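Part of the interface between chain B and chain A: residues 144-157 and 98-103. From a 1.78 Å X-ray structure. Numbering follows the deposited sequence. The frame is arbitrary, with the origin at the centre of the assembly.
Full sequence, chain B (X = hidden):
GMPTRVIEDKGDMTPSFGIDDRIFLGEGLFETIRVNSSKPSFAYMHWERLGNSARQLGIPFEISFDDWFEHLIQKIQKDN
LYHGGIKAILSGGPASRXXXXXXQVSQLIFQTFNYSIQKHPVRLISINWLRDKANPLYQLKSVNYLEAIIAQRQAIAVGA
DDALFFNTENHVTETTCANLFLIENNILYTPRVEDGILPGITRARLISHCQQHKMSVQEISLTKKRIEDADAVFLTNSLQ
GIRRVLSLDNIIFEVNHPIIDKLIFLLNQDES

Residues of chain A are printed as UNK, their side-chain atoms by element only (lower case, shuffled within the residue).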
# COMPACT_ATOMS: atom_id res chain seq x y z
N ASN B 144 2.02 3.70 0.25
CA ASN B 144 1.21 2.51 0.59
C ASN B 144 1.48 2.08 2.06
O ASN B 144 2.03 1.00 2.32
CB ASN B 144 1.51 1.33 -0.38
CG ASN B 144 1.18 1.65 -1.82
OD1 ASN B 144 0.27 1.07 -2.40
ND2 ASN B 144 1.94 2.57 -2.42
N TYR B 145 1.14 2.96 3.01
CA TYR B 145 1.48 2.72 4.42
C TYR B 145 0.35 2.16 5.27
O TYR B 145 0.47 2.13 6.50
CB TYR B 145 2.12 3.98 5.06
CG TYR B 145 3.68 3.92 4.96
CD1 TYR B 145 4.29 3.60 3.75
CD2 TYR B 145 4.50 4.15 6.07
CE1 TYR B 145 5.72 3.52 3.62
CE2 TYR B 145 5.93 4.07 5.95
CZ TYR B 145 6.53 3.75 4.72
OH TYR B 145 7.90 3.64 4.54
N LEU B 146 -0.76 1.71 4.68
CA LEU B 146 -1.84 1.15 5.51
C LEU B 146 -1.39 0.01 6.41
O LEU B 146 -1.83 -0.09 7.57
CB LEU B 146 -3.04 0.73 4.67
CG LEU B 146 -4.32 0.33 5.39
CD1 LEU B 146 -4.83 1.35 6.47
CD2 LEU B 146 -5.42 0.04 4.34
N GLU B 147 -0.51 -0.85 5.87
CA GLU B 147 0.02 -1.96 6.64
C GLU B 147 0.67 -1.46 7.94
O GLU B 147 0.44 -2.02 9.04
CB GLU B 147 1.01 -2.77 5.81
CG GLU B 147 1.46 -4.02 6.52
CD GLU B 147 2.53 -4.79 5.76
OE1 GLU B 147 2.54 -4.81 4.51
OE2 GLU B 147 3.33 -5.42 6.47
N ALA B 148 1.49 -0.42 7.79
CA ALA B 148 2.16 0.24 8.89
C ALA B 148 1.18 0.86 9.86
O ALA B 148 1.35 0.77 11.07
CB ALA B 148 3.17 1.29 8.40
N ILE B 149 0.16 1.51 9.34
CA ILE B 149 -0.89 2.11 10.16
C ILE B 149 -1.59 1.06 11.01
O ILE B 149 -1.74 1.23 12.22
CB ILE B 149 -1.94 2.89 9.28
CG1 ILE B 149 -1.27 4.13 8.67
CG2 ILE B 149 -3.17 3.28 10.12
CD1 ILE B 149 -2.10 4.77 7.57
N ILE B 150 -2.01 -0.04 10.39
CA ILE B 150 -2.70 -1.11 11.12
C ILE B 150 -1.79 -1.68 12.25
O ILE B 150 -2.22 -1.83 13.39
CB ILE B 150 -3.17 -2.23 10.14
CG1 ILE B 150 -4.25 -1.68 9.16
CG2 ILE B 150 -3.68 -3.48 10.93
CD1 ILE B 150 -4.60 -2.67 8.05
N ALA B 151 -0.53 -1.96 11.90
CA ALA B 151 0.46 -2.50 12.82
C ALA B 151 0.70 -1.54 13.99
O ALA B 151 0.69 -1.94 15.16
CB ALA B 151 1.73 -2.80 12.07
N GLN B 152 0.84 -0.25 13.70
CA GLN B 152 1.00 0.72 14.78
C GLN B 152 -0.23 0.87 15.69
O GLN B 152 -0.11 0.93 16.92
CB GLN B 152 1.41 2.09 14.26
CG GLN B 152 1.60 3.08 15.42
CD GLN B 152 2.60 4.13 15.13
OE1 GLN B 152 2.54 4.76 14.10
NE2 GLN B 152 3.54 4.30 16.02
N ARG B 153 -1.41 0.88 15.11
CA ARG B 153 -2.62 0.82 15.93
C ARG B 153 -2.69 -0.39 16.83
O ARG B 153 -3.18 -0.28 17.96
CB ARG B 153 -3.86 0.87 15.06
CG ARG B 153 -4.05 2.20 14.33
CD ARG B 153 -5.51 2.27 13.84
NE ARG B 153 -5.75 3.23 12.77
CZ ARG B 153 -5.61 4.55 12.90
NH1 ARG B 153 -5.21 5.08 14.06
NH2 ARG B 153 -5.90 5.35 11.87
N GLN B 154 -2.20 -1.54 16.38
CA GLN B 154 -2.24 -2.76 17.23
C GLN B 154 -1.31 -2.62 18.42
O GLN B 154 -1.63 -3.00 19.57
CB GLN B 154 -1.82 -4.01 16.47
CG GLN B 154 -2.82 -4.50 15.46
CD GLN B 154 -2.52 -5.90 14.92
OE1 GLN B 154 -1.57 -6.56 15.34
NE2 GLN B 154 -3.33 -6.33 13.96
N ALA B 155 -0.12 -2.09 18.12
CA ALA B 155 0.86 -1.74 19.14
C ALA B 155 0.27 -0.82 20.21
O ALA B 155 0.37 -1.10 21.40
CB ALA B 155 2.09 -1.07 18.47
N ILE B 156 -0.32 0.28 19.77
CA ILE B 156 -0.98 1.24 20.66
C ILE B 156 -2.12 0.59 21.46
O ILE B 156 -2.25 0.85 22.68
CB ILE B 156 -1.49 2.45 19.85
CG1 ILE B 156 -0.30 3.34 19.44
CG2 ILE B 156 -2.58 3.22 20.61
CD1 ILE B 156 -0.62 4.32 18.37
N ALA B 157 -2.90 -0.30 20.83
CA ALA B 157 -4.00 -1.00 21.53
C ALA B 157 -3.52 -1.86 22.69
O ALA B 157 -4.26 -2.04 23.67
CB ALA B 157 -4.82 -1.87 20.57
N UNK A 98 0.75 12.15 12.18
CA UNK A 98 1.14 10.96 12.93
C UNK A 98 0.51 9.73 12.30
O UNK A 98 -0.65 9.76 11.87
N UNK A 99 1.26 8.63 12.25
CA UNK A 99 0.80 7.42 11.55
C UNK A 99 -0.46 6.81 12.22
O UNK A 99 -1.38 6.32 11.55
c UNK A 99 1.78 6.16 9.00
c UNK A 99 1.94 6.38 11.47
c UNK A 99 2.94 4.39 10.33
c UNK A 99 1.83 5.39 10.33
N UNK A 100 -0.52 6.85 13.54
CA UNK A 100 -1.67 6.28 14.24
C UNK A 100 -2.73 7.31 14.62
O UNK A 100 -3.66 6.96 15.36
c UNK A 100 -1.21 5.52 15.48
N UNK A 101 -2.64 8.55 14.12
CA UNK A 101 -3.74 9.52 14.30
C UNK A 101 -5.00 9.00 13.61
O UNK A 101 -4.96 8.01 12.88
c UNK A 101 -2.60 11.94 15.97
c UNK A 101 -3.39 10.92 13.77
o UNK A 101 -1.71 11.73 16.82
c UNK A 101 -2.26 11.62 14.52
o UNK A 101 -3.72 12.40 16.26
N UNK A 102 -6.12 9.67 13.82
CA UNK A 102 -7.41 9.18 13.33
C UNK A 102 -8.21 10.34 12.74
O UNK A 102 -8.34 11.42 13.37
c UNK A 102 -9.26 6.35 13.89
c UNK A 102 -8.19 8.57 14.51
c UNK A 102 -8.54 4.30 15.12
n UNK A 102 -8.00 3.78 16.22
n UNK A 102 -8.70 5.63 15.04
n UNK A 102 -8.93 3.49 14.15
c UNK A 102 -9.48 7.83 14.15
N UNK A 103 -8.76 10.12 11.55
CA UNK A 103 -9.67 11.08 10.95
C UNK A 103 -11.02 11.08 11.68
O UNK A 103 -11.66 10.04 11.78

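Position 98 of chain A has backbone atoms alone, without a CB, and touches nothing in the helix stretch of chain B. Its phi and psi of 142° and 141° would jam a CB against the carbonyl oxygen of the preceding residue, so the backbone itself calls for glycine: Gly A98. It opens a type I beta turn, its O accepting a hydrogen bond from the N of position 101 at 3.2 Å.

Position 99 carries four side-chain carbons, forked at the second, and its CB points toward the helix of chain B. Of the two terminal carbons of the fork, one lies 3.7 Å from Ala B148 CB and the other 3.7 Å from Ile B149 CG1. An unbranched CB followed by a fork identifies leucine, Leu A99; the first of these carbons is CD2 and the second CD1. CD1 of Leu A99 also meets the ring edge of Tyr B145, 4.5 Å from CD2 of that tyrosine. Gln B152 closes over the base of the side chain, with OE1 3.1 Å from CB of Leu A99.

At position 100 the side chain is a single carbon, CB, which is directed toward chain B and lies 3.2 Å from Ile B156 CD1 and 3.7 Å from Gln B152 CG. This is alanine, Ala A100. Its carbonyl O is 2.8 Å from Arg B153 NH1, a hydrogen bond that is weak because its angle at the hydrogen is only 122°.

Position 101 has three carbons, the third bearing two oxygens. Its CB points away from the helix, no side-chain atom comes nearer than 6.1 Å to the helix stretch, and it is the backbone that makes the contact: its O accepts hydrogen bonds from Arg B153 NH2 at 3.0 Å and NH1 at 3.2 Å. The carboxylate on a third carbon defines glutamate, Glu A101.

Position 102 shows three carbons, a nitrogen, then a carbon carrying two more nitrogens. This planar end group lies flat on the guanidinium of Arg B153, centres 3.7 Å apart and planes at 10°. It is an arginine, Arg A102. NH1 of Arg A102 comes within 3.5 Å of Arg B153 NE, but both are donors and form no hydrogen bond.

Position 103 again lacks a CB and touches nothing in the helix stretch of chain B. It is glycine, Gly A103, although its backbone angles of -72° and 122° do not by themselves demand one.

The contact thus joins an apolar patch to a polar clasp. The turn presents Leu A99 and Ala A100 to the helix, burying their carbons against successive helical turns. Beside them, Arg B153 reaches two backbone carbonyls at the edge of its guanidinium, leaving a face free for the like-charged Arg A102 to stack upon.

Chain A, residues 98-103: GLAERG
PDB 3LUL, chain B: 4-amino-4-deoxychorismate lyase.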